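Local atomic coordinates of glycosyl hydrolase BlGH5_18 (Bifidobacterium longum subsp. infantis, PDB entry 7LQX), a protein that probably hydrolyses glycosidic bonds during N-glycan breakdown in a gut bifidobacterium, as a member of glycoside hydrolase family 5, subfamily 18. Residues A[314-319]-A[339-344]; A[34-39]-A[322-327]; A[181-186]-A[215-220]. All coordinates share one frame; numbering follows the deposited sequence. Where two conformers were deposited one is given.

In the fold
Following the chain, 34-39 comes first, in the loop after strand 25-29, but its partner 322-327 arrives only after the eighth barrel strand, 306-312. Within that long interval interaction 3 opens and closes, joining helix 180-191 to the connection that follows strand 200-202. Interaction 1 starts at 314-319, just before interaction 2 closes, and is completed at 339-344, so interactions 1 and 2 cross. They also touch: Val317 of 314-319 packs against Trp36 and Phe324. Together they tie the loop after strand 306-312 to the loop after strand 25-29 and to the start of helix 342-354. Interaction 3 lies across the barrel, its centre about 36 Å from that of interaction 1.

Interaction 1 (A[314-319]-A[339-344]); sequences SHDVDS and NIKPIG
Asp316 and Lys341 form a salt bridge, their side chains arriving from opposite directions. Lys341 NZ donates to Asp316 OD1 at 2.9 Å, and OD1 receives it on its syn lone pair, the one on the side of the other oxygen; the bond from Lys341 NZ to Asp316 OD2, at 3.4 Å, is weak. Both carboxylate oxygens therefore face the ammonium group, but unequally. A water bridges the pair: it donates to Asp316 OD2 at 2.5 Å, a short bond, and accepts from Lys341 NZ at 3.1 Å. Gly332, in the intervening loop, serves both partners, its N bonding to Asp316 OD1 and its O to Lys341 NZ. Lys341 NZ is thus held by the carboxylate, a water and a backbone carbonyl. The lysine chain reaches them by a bend in its otherwise extended outer part, chi3 being 61°.

In the (beta/alpha)8 barrel expected of family 5, this contact spans the connection from the eighth strand, 306-312, to helix 342-354. Lys341 is the N-cap of that helix, and its O receives Gly344 N in a weak bond of 2.9 Å. Helix or strand is absent from all 19 residues between the segments, and further polar bonds hold this connection. Lys341 pairs through its backbone with Leu333, and Asp316 likewise with Phe334. At the strand end, Ser314 OG lies in the plane of the His315 ring, 2.7 Å from His315 ND1, and is also bonded to Thr31 N.

Interaction 2 (A[34-39]-A[322-327]); sequences HGWFHF and SDFPPF. With SO4 (sulfate ion), chain G; EDO (1,2-ethanediol), chain B.
The backbone Asp323 N donates to O2 of a sulfate ion at 2.8 Å, with an N-H...O angle of 161°; the ion probably comes from the crystallisation liquor. The Asp323 carboxylate forms a salt bridge with Arg76 of the second subunit. Next along the chain, Phe324 turns its ring edge onto Trp36 in an edge-to-face (T-shaped) pair. The evidence is direct: the planes stand at 87°, the centroids of the Phe324 ring and of the six-membered ring of the Trp36 indole are 4.8 Å apart, and Phe324 CE2 approaches Trp36 CZ2 to 3.5 Å. Phe37 CD2 sits 3.3 Å above the opposite indole face, so two phenyl edges clamp one flat group. At the indole rim Trp36 CE3 lies over a face of the His38 ring. Trp36 has CG anti to the backbone N (chi1 -169°), which swings the indole between Phe37 and Phe324. With an alanine here, the edges of Phe324 and Phe37 would probably lose the face they rest on, leaving Phe324 to be held by neighbours such as Phe113 and His329. Ethanediol O2 donates to His38 O at 3.0 Å, and the diol also bonds to Trp78 of the second subunit. The Trp36-Phe324 pair joins the loops after strands 25-29 and 306-312, neighbours in the sheet, at the C-terminal strand ends of the (beta/alpha)8 barrel, the end that carries the active site in family 5 glycosidases.

Interaction 3 (A[181-186]-A[215-220]); sequences RRIDAW and HPFTPV. With SO4 (sulfate ion), chain H.
Segment 181-186 lies within helix 180-191, with Trp186 N bonded to Arg182 O at 2.8 Å, whereas 215-220 is an irregular loop that turns at Pro216 (psi -18°) and enters helix 219-224. The backbones come nearest at Ile183 and Phe217, whose CA atoms are 6.7 Å apart. In (beta/alpha)8 terms, the contact sets the helix that follows the fourth strand, 155-159, against the connection between the fifth and sixth strands, 200-202 and 229-233. The main apolar contact is CH-pi. Ile183 and Phe217 cross at about a right angle, and Ile183 CG2 stands over one face of the Phe217 ring, 3.7 Å from the centroid and only 18° off the ring normal. With CG1 beside the backbone N of Ile183 (chi1 -69°), CG2 is anti to that N and lies over the ring, while Ile183 CD1, carried by CG1, comes within 3.6 Å of Phe217 CZ. Ile183 CG1 also lies 4.3 Å from Pro216 CB. The polar end of the Trp186 indole is bonded through NE1 to Glu138.

Thr218 is the N-cap of helix 219-224. Its side chain caps a backbone N just beyond Val220, and its own N is bonded to Gln221 OE1, an exchange consistent with a capping box. The same Gln221 also donates through NE2 to Asp184 OD1, a polar tie between the two helices. At the exposed Arg181 of helix 180-191, NH2 donates to O3 of a sulfate ion, probably from the crystallisation liquor, at 2.9 Å, the anion lying at the guanidinium edge. Against Phe217, Trp186 places CZ3 at the edge of the phenyl ring, near its plane, 4.1 Å from Phe217 CZ.

Interaction 1 (A[314-319]-A[339-344])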
loop_
_atom_site.group_PDB
_atom_site.type_symbol
_atom_site.label_atom_id
_atom_site.label_comp_id
_atom_site.label_asym_id
_atom_site.label_seq_id
_atom_site.Cartn_x
_atom_site.Cartn_y
_atom_site.Cartn_z
ATOM N N SER A 314 -19.365 9.311 11.427
ATOM C CA SER A 314 -20.011 10.599 11.204
ATOM C C SER A 314 -20.767 10.615 9.881
ATOM O O SER A 314 -21.929 11.025 9.834
ATOM C CB SER A 314 -18.989 11.733 11.266
ATOM O OG SER A 314 -18.066 11.668 10.199
ATOM N N HIS A 315 -20.122 10.177 8.797
ATOM C CA HIS A 315 -20.640 10.354 7.444
ATOM C C HIS A 315 -20.631 9.046 6.668
ATOM O O HIS A 315 -19.656 8.294 6.705
ATOM C CB HIS A 315 -19.792 11.406 6.697
ATOM C CG HIS A 315 -19.961 12.799 7.217
ATOM N ND1 HIS A 315 -19.391 13.239 8.394
ATOM C CD2 HIS A 315 -20.665 13.845 6.725
ATOM C CE1 HIS A 315 -19.722 14.502 8.593
ATOM N NE2 HIS A 315 -20.501 14.892 7.601
ATOM N N ASP A 316 -21.730 8.787 5.955
ATOM C CA ASP A 316 -21.800 7.648 5.050
ATOM C C ASP A 316 -20.606 7.654 4.099
ATOM O O ASP A 316 -20.040 8.705 3.783
ATOM C CB ASP A 316 -23.087 7.714 4.218
ATOM C CG ASP A 316 -24.314 7.222 4.963
ATOM O OD1 ASP A 316 -24.194 6.751 6.108
ATOM O OD2 ASP A 316 -25.420 7.325 4.389
ATOM N N VAL A 317 -20.205 6.466 3.655
ATOM C CA VAL A 317 -19.135 6.349 2.669
ATOM C C VAL A 317 -19.722 6.554 1.281
ATOM O O VAL A 317 -20.708 5.907 0.911
ATOM C CB VAL A 317 -18.445 4.980 2.762
ATOM C CG1 VAL A 317 -17.279 4.912 1.782
ATOM C CG2 VAL A 317 -17.988 4.709 4.178
ATOM N N ASP A 318 -19.111 7.445 0.509
ATOM C CA ASP A 318 -19.563 7.751 -0.841
ATOM C C ASP A 318 -19.909 6.490 -1.623
ATOM O O ASP A 318 -19.122 5.543 -1.690
ATOM C CB ASP A 318 -18.442 8.511 -1.550
ATOM C CG ASP A 318 -18.934 9.301 -2.732
ATOM O OD1 ASP A 318 -19.494 8.692 -3.665
ATOM O OD2 ASP A 318 -18.763 10.535 -2.714
ATOM N N SER A 319 -21.104 6.495 -2.237
ATOM C CA SER A 319 -21.572 5.347 -3.006
ATOM C C SER A 319 -20.727 5.088 -4.246
ATOM O O SER A 319 -20.829 4.010 -4.839
ATOM C CB SER A 319 -23.034 5.545 -3.431
ATOM O OG SER A 319 -23.191 6.673 -4.280
ATOM N N ASN A 339 -26.421 15.387 4.915
ATOM C CA ASN A 339 -27.670 15.670 5.607
ATOM C C ASN A 339 -27.946 14.661 6.702
ATOM O O ASN A 339 -27.686 13.465 6.549
ATOM C CB ASN A 339 -28.800 15.689 4.592
ATOM C CG ASN A 339 -28.595 16.764 3.565
ATOM O OD1 ASN A 339 -28.283 17.902 3.917
ATOM N ND2 ASN A 339 -28.706 16.412 2.293
ATOM N N ILE A 340 -28.460 15.162 7.826
ATOM C CA ILE A 340 -28.637 14.327 9.003
ATOM C C ILE A 340 -29.624 13.203 8.718
ATOM O O ILE A 340 -30.644 13.390 8.039
ATOM C CB ILE A 340 -29.092 15.210 10.178
ATOM C CG1 ILE A 340 -28.982 14.448 11.497
ATOM C CG2 ILE A 340 -30.518 15.707 9.976
ATOM C CD1 ILE A 340 -29.328 15.291 12.721
ATOM N N LYS A 341 -29.319 12.036 9.231
ATOM C CA LYS A 341 -30.172 10.868 9.137
ATOM C C LYS A 341 -30.928 10.662 10.437
ATOM O O LYS A 341 -30.574 11.231 11.476
ATOM C CB LYS A 341 -29.316 9.632 8.843
ATOM C CG LYS A 341 -28.564 9.733 7.530
ATOM C CD LYS A 341 -27.438 8.718 7.383
ATOM C CE LYS A 341 -27.928 7.282 7.421
ATOM N NZ LYS A 341 -26.785 6.325 7.357
ATOM N N PRO A 342 -31.987 9.849 10.420
ATOM C CA PRO A 342 -32.726 9.605 11.669
ATOM C C PRO A 342 -31.841 9.137 12.811
ATOM O O PRO A 342 -32.039 9.555 13.955
ATOM C CB PRO A 342 -33.777 8.568 11.247
ATOM C CG PRO A 342 -34.031 8.899 9.802
ATOM C CD PRO A 342 -32.661 9.240 9.254
ATOM N N ILE A 343 -30.848 8.292 12.534
ATOM C CA ILE A 343 -29.963 7.843 13.606
ATOM C C ILE A 343 -29.144 9.000 14.175
ATOM O O ILE A 343 -28.812 9.005 15.366
ATOM C CB ILE A 343 -29.074 6.667 13.140
ATOM C CG1 ILE A 343 -28.341 6.054 14.341
ATOM C CG2 ILE A 343 -28.089 7.126 12.065
ATOM C CD1 ILE A 343 -27.541 4.819 13.989
ATOM N N GLY A 344 -28.791 9.984 13.341
ATOM C CA GLY A 344 -28.096 11.160 13.844
ATOM C C GLY A 344 -28.929 11.936 14.848
ATOM O O GLY A 344 -28.428 12.376 15.889
HETATM O O HOH W 1 -27.499 5.867 4.336
#

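Interaction 2 (A[34-39]-A[322-327])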
loop_
_atom_site.group_PDB
_atom_site.type_symbol
_atom_site.label_atom_id
_atom_site.label_comp_id
_atom_site.label_asym_id
_atom_site.label_seq_id
_atom_site.Cartn_x
_atom_site.Cartn_y
_atom_site.Cartn_z
ATOM N N HIS A 34 -15.714 14.276 1.987
ATOM C CA HIS A 34 -15.072 14.466 0.687
ATOM C C HIS A 34 -13.869 13.535 0.595
ATOM O O HIS A 34 -12.736 13.924 0.891
ATOM C CB HIS A 34 -14.713 15.934 0.496
ATOM C CG HIS A 34 -15.899 16.814 0.245
ATOM N ND1 HIS A 34 -16.986 16.867 1.093
ATOM C CD2 HIS A 34 -16.168 17.674 -0.762
ATOM C CE1 HIS A 34 -17.873 17.721 0.618
ATOM N NE2 HIS A 34 -17.404 18.220 -0.511
ATOM N N GLY A 35 -14.127 12.302 0.170
ATOM C CA GLY A 35 -13.084 11.346 -0.095
ATOM C C GLY A 35 -12.861 10.266 0.948
ATOM O O GLY A 35 -11.945 9.459 0.772
ATOM N N TRP A 36 -13.662 10.207 2.004
ATOM C CA TRP A 36 -13.429 9.192 3.033
ATOM C C TRP A 36 -11.982 9.347 3.511
ATOM O O TRP A 36 -11.458 10.455 3.563
ATOM C CB TRP A 36 -13.808 7.827 2.488
ATOM C CG TRP A 36 -13.868 6.692 3.489
ATOM C CD1 TRP A 36 -14.770 6.531 4.503
ATOM C CD2 TRP A 36 -13.000 5.550 3.543
ATOM N NE1 TRP A 36 -14.515 5.360 5.182
ATOM C CE2 TRP A 36 -13.428 4.746 4.617
ATOM C CE3 TRP A 36 -11.893 5.142 2.801
ATOM C CZ2 TRP A 36 -12.797 3.546 4.951
ATOM C CZ3 TRP A 36 -11.259 3.946 3.138
ATOM C CH2 TRP A 36 -11.720 3.162 4.202
ATOM N N PHE A 37 -11.309 8.252 3.861
ATOM C CA PHE A 37 -9.899 8.360 4.258
ATOM C C PHE A 37 -8.955 8.508 3.082
ATOM O O PHE A 37 -7.741 8.594 3.290
ATOM C CB PHE A 37 -9.524 7.215 5.190
ATOM C CG PHE A 37 -10.378 7.188 6.417
ATOM C CD1 PHE A 37 -10.361 8.253 7.300
ATOM C CD2 PHE A 37 -11.241 6.142 6.657
ATOM C CE1 PHE A 37 -11.176 8.253 8.419
ATOM C CE2 PHE A 37 -12.059 6.139 7.773
ATOM C CZ PHE A 37 -12.019 7.197 8.653
ATOM N N HIS A 38 -9.481 8.584 1.865
ATOM C CA HIS A 38 -8.706 9.063 0.729
ATOM C C HIS A 38 -8.624 10.585 0.702
ATOM O O HIS A 38 -7.879 11.138 -0.114
ATOM C CB HIS A 38 -9.288 8.480 -0.562
ATOM C CG HIS A 38 -9.600 7.019 -0.459
ATOM N ND1 HIS A 38 -8.680 6.098 -0.004
ATOM C CD2 HIS A 38 -10.740 6.324 -0.696
ATOM C CE1 HIS A 38 -9.230 4.896 0.005
ATOM N NE2 HIS A 38 -10.479 5.005 -0.412
ATOM N N PHE A 39 -9.353 11.252 1.605
ATOM C CA PHE A 39 -9.252 12.697 1.790
ATOM C C PHE A 39 -7.804 13.156 1.839
ATOM O O PHE A 39 -7.454 14.207 1.294
ATOM C CB PHE A 39 -9.952 13.049 3.115
ATOM C CG PHE A 39 -9.730 14.470 3.576
ATOM C CD1 PHE A 39 -8.606 14.807 4.313
ATOM C CD2 PHE A 39 -10.634 15.467 3.257
ATOM C CE1 PHE A 39 -8.386 16.112 4.720
ATOM C CE2 PHE A 39 -10.424 16.776 3.671
ATOM C CZ PHE A 39 -9.292 17.094 4.407
ATOM N N SER A 322 -16.051 1.482 -4.258
ATOM C CA SER A 322 -16.373 0.073 -4.407
ATOM C C SER A 322 -15.566 -0.803 -3.453
ATOM O O SER A 322 -14.631 -0.359 -2.773
ATOM C CB SER A 322 -16.120 -0.386 -5.850
ATOM O OG SER A 322 -16.895 0.360 -6.772
ATOM N N ASP A 323 -15.961 -2.077 -3.412
ATOM C CA ASP A 323 -15.315 -3.149 -2.676
ATOM C C ASP A 323 -15.533 -3.066 -1.172
ATOM O O ASP A 323 -15.060 -3.946 -0.463
ATOM C CB ASP A 323 -13.824 -3.312 -3.020
ATOM C CG ASP A 323 -13.610 -3.636 -4.487
ATOM O OD1 ASP A 323 -14.380 -4.445 -5.046
ATOM O OD2 ASP A 323 -12.689 -3.062 -5.089
ATOM N N PHE A 324 -16.250 -2.069 -0.675
ATOM C CA PHE A 324 -16.647 -2.111 0.712
ATOM C C PHE A 324 -17.761 -3.138 0.878
ATOM O O PHE A 324 -18.664 -3.207 0.036
ATOM C CB PHE A 324 -17.245 -0.784 1.160
ATOM C CG PHE A 324 -16.255 0.298 1.398
ATOM C CD1 PHE A 324 -15.797 1.071 0.360
ATOM C CD2 PHE A 324 -15.801 0.569 2.675
ATOM C CE1 PHE A 324 -14.901 2.085 0.584
ATOM C CE2 PHE A 324 -14.909 1.581 2.901
ATOM C CZ PHE A 324 -14.458 2.343 1.862
ATOM N N PRO A 325 -17.766 -3.904 1.965
ATOM C CA PRO A 325 -19.000 -4.586 2.362
ATOM C C PRO A 325 -20.132 -3.578 2.341
ATOM O O PRO A 325 -19.982 -2.473 2.883
ATOM C CB PRO A 325 -18.697 -5.068 3.787
ATOM C CG PRO A 325 -17.199 -5.215 3.823
ATOM C CD PRO A 325 -16.676 -4.103 2.939
ATOM N N PRO A 326 -21.242 -3.882 1.671
ATOM C CA PRO A 326 -22.246 -2.835 1.407
ATOM C C PRO A 326 -22.697 -2.045 2.624
ATOM O O PRO A 326 -22.871 -0.825 2.524
ATOM C CB PRO A 326 -23.400 -3.623 0.767
ATOM C CG PRO A 326 -22.700 -4.738 0.049
ATOM C CD PRO A 326 -21.529 -5.124 0.922
ATOM N N PHE A 327 -22.903 -2.697 3.766
ATOM C CA PHE A 327 -23.384 -1.985 4.947
ATOM C C PHE A 327 -22.441 -0.868 5.379
ATOM O O PHE A 327 -22.877 0.062 6.068
ATOM C CB PHE A 327 -23.604 -2.967 6.102
ATOM C CG PHE A 327 -22.344 -3.366 6.802
ATOM C CD1 PHE A 327 -21.543 -4.387 6.315
ATOM C CD2 PHE A 327 -21.952 -2.717 7.957
ATOM C CE1 PHE A 327 -20.379 -4.744 6.964
ATOM C CE2 PHE A 327 -20.795 -3.075 8.605
ATOM C CZ PHE A 327 -20.012 -4.096 8.113
HETATM S S SO4 G . -19.387 -2.769 -4.905
HETATM O O1 SO4 G . -19.827 -2.764 -6.297
HETATM O O2 SO4 G . -18.035 -3.301 -4.849
HETATM O O3 SO4 G . -19.446 -1.406 -4.375
HETATM O O4 SO4 G . -20.250 -3.630 -4.102
HETATM C C1 EDO B . -9.744 12.941 -2.596
HETATM O O1 EDO B . -11.034 12.327 -2.594
HETATM C C2 EDO B . -8.772 12.115 -3.431
HETATM O O2 EDO B . -8.740 10.763 -2.960
#

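Interaction 3 (A[181-186]-A[215-220])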
loop_
_atom_site.group_PDB
_atom_site.type_symbol
_atom_site.label_atom_id
_atom_site.label_comp_id
_atom_site.label_asym_id
_atom_site.label_seq_id
_atom_site.Cartn_x
_atom_site.Cartn_y
_atom_site.Cartn_z
ATOM N N ARG A 181 3.610 -11.845 25.437
ATOM C CA ARG A 181 4.711 -11.194 26.139
ATOM C C ARG A 181 5.365 -10.132 25.268
ATOM O O ARG A 181 5.715 -9.052 25.752
ATOM C CB ARG A 181 5.746 -12.222 26.575
ATOM C CG ARG A 181 5.546 -12.734 27.970
ATOM C CD ARG A 181 6.679 -13.680 28.368
ATOM N NE ARG A 181 7.839 -12.983 28.927
ATOM C CZ ARG A 181 8.781 -13.582 29.656
ATOM N NH1 ARG A 181 8.692 -14.878 29.887
ATOM N NH2 ARG A 181 9.804 -12.893 30.147
ATOM N N ARG A 182 5.505 -10.398 23.970
ATOM C CA ARG A 182 6.073 -9.381 23.097
ATOM C C ARG A 182 5.134 -8.186 22.966
ATOM O O ARG A 182 5.585 -7.035 22.932
ATOM C CB ARG A 182 6.378 -9.961 21.722
ATOM C CG ARG A 182 6.838 -8.916 20.740
ATOM C CD ARG A 182 8.016 -8.092 21.250
ATOM N NE ARG A 182 8.238 -6.917 20.409
ATOM C CZ ARG A 182 8.804 -5.790 20.827
ATOM N NH1 ARG A 182 9.211 -5.668 22.083
ATOM N NH2 ARG A 182 8.954 -4.780 19.987
ATOM N N ILE A 183 3.826 -8.441 22.875
ATOM C CA ILE A 183 2.860 -7.353 22.767
ATOM C C ILE A 183 2.835 -6.516 24.041
ATOM O O ILE A 183 2.691 -5.293 23.985
ATOM C CB ILE A 183 1.480 -7.912 22.367
ATOM C CG1 ILE A 183 1.516 -8.438 20.921
ATOM C CG2 ILE A 183 0.376 -6.868 22.556
ATOM C CD1 ILE A 183 1.944 -7.427 19.874
ATOM N N ASP A 184 2.996 -7.144 25.206
ATOM C CA ASP A 184 3.122 -6.361 26.435
ATOM C C ASP A 184 4.211 -5.297 26.289
ATOM O O ASP A 184 4.023 -4.130 26.655
ATOM C CB ASP A 184 3.495 -7.267 27.614
ATOM C CG ASP A 184 2.357 -8.144 28.094
ATOM O OD1 ASP A 184 1.180 -7.845 27.841
ATOM O OD2 ASP A 184 2.659 -9.138 28.794
ATOM N N ALA A 185 5.382 -5.706 25.794
ATOM C CA ALA A 185 6.515 -4.793 25.700
ATOM C C ALA A 185 6.315 -3.791 24.576
ATOM O O ALA A 185 6.657 -2.610 24.721
ATOM C CB ALA A 185 7.800 -5.591 25.466
ATOM N N TRP A 186 5.762 -4.248 23.450
ATOM C CA TRP A 186 5.523 -3.376 22.305
ATOM C C TRP A 186 4.553 -2.265 22.667
ATOM O O TRP A 186 4.800 -1.089 22.383
ATOM C CB TRP A 186 4.985 -4.229 21.151
ATOM C CG TRP A 186 4.648 -3.448 19.917
ATOM C CD1 TRP A 186 5.517 -2.971 18.983
ATOM C CD2 TRP A 186 3.344 -3.040 19.501
ATOM N NE1 TRP A 186 4.831 -2.292 18.008
ATOM C CE2 TRP A 186 3.495 -2.324 18.300
ATOM C CE3 TRP A 186 2.060 -3.224 20.018
ATOM C CZ2 TRP A 186 2.407 -1.784 17.610
ATOM C CZ3 TRP A 186 0.983 -2.686 19.336
ATOM C CH2 TRP A 186 1.163 -1.975 18.144
ATOM N N HIS A 215 -5.008 -15.663 21.362
ATOM C CA HIS A 215 -4.732 -14.444 20.614
ATOM C C HIS A 215 -3.700 -13.612 21.382
ATOM O O HIS A 215 -3.781 -13.495 22.604
ATOM C CB HIS A 215 -6.040 -13.680 20.467
ATOM C CG HIS A 215 -5.982 -12.505 19.551
ATOM N ND1 HIS A 215 -5.688 -12.613 18.209
ATOM C CD2 HIS A 215 -6.243 -11.197 19.777
ATOM C CE1 HIS A 215 -5.756 -11.418 17.654
ATOM N NE2 HIS A 215 -6.076 -10.541 18.584
ATOM N N PRO A 216 -2.685 -13.062 20.709
ATOM C CA PRO A 216 -1.582 -12.425 21.454
ATOM C C PRO A 216 -1.939 -11.103 22.104
ATOM O O PRO A 216 -1.206 -10.673 23.002
ATOM C CB PRO A 216 -0.473 -12.257 20.406
ATOM C CG PRO A 216 -1.179 -12.247 19.115
ATOM C CD PRO A 216 -2.399 -13.129 19.264
ATOM N N PHE A 217 -3.016 -10.447 21.691
ATOM C CA PHE A 217 -3.552 -9.303 22.422
ATOM C C PHE A 217 -4.579 -9.839 23.410
ATOM O O PHE A 217 -5.404 -10.677 23.042
ATOM C CB PHE A 217 -4.190 -8.328 21.442
ATOM C CG PHE A 217 -3.194 -7.538 20.650
ATOM C CD1 PHE A 217 -2.535 -8.090 19.559
ATOM C CD2 PHE A 217 -2.918 -6.233 21.000
ATOM C CE1 PHE A 217 -1.625 -7.344 18.852
ATOM C CE2 PHE A 217 -2.018 -5.487 20.290
ATOM C CZ PHE A 217 -1.366 -6.043 19.225
ATOM N N THR A 218 -4.517 -9.385 24.655
ATOM C CA THR A 218 -5.228 -10.033 25.747
ATOM C C THR A 218 -6.123 -9.083 26.522
ATOM O O THR A 218 -5.907 -7.868 26.535
ATOM C CB THR A 218 -4.220 -10.617 26.751
ATOM O OG1 THR A 218 -3.545 -9.513 27.368
ATOM C CG2 THR A 218 -3.211 -11.540 26.074
ATOM N N PRO A 219 -7.122 -9.625 27.223
ATOM C CA PRO A 219 -7.941 -8.778 28.112
ATOM C C PRO A 219 -7.137 -7.980 29.125
ATOM O O PRO A 219 -7.449 -6.806 29.373
ATOM C CB PRO A 219 -8.868 -9.801 28.789
ATOM C CG PRO A 219 -9.009 -10.889 27.751
ATOM C CD PRO A 219 -7.647 -10.999 27.123
ATOM N N VAL A 220 -6.121 -8.587 29.737
ATOM C CA VAL A 220 -5.325 -7.862 30.723
ATOM C C VAL A 220 -4.648 -6.646 30.093
ATOM O O VAL A 220 -4.628 -5.558 30.684
ATOM C CB VAL A 220 -4.325 -8.808 31.418
ATOM C CG1 VAL A 220 -3.271 -8.023 32.184
ATOM C CG2 VAL A 220 -5.073 -9.772 32.344
HETATM S S SO4 H . 9.997 -9.321 29.107
HETATM O O1 SO4 H . 10.175 -9.809 27.741
HETATM O O2 SO4 H . 10.438 -7.931 29.208
HETATM O O3 SO4 H . 10.779 -10.138 30.030
HETATM O O4 SO4 H . 8.585 -9.407 29.463
#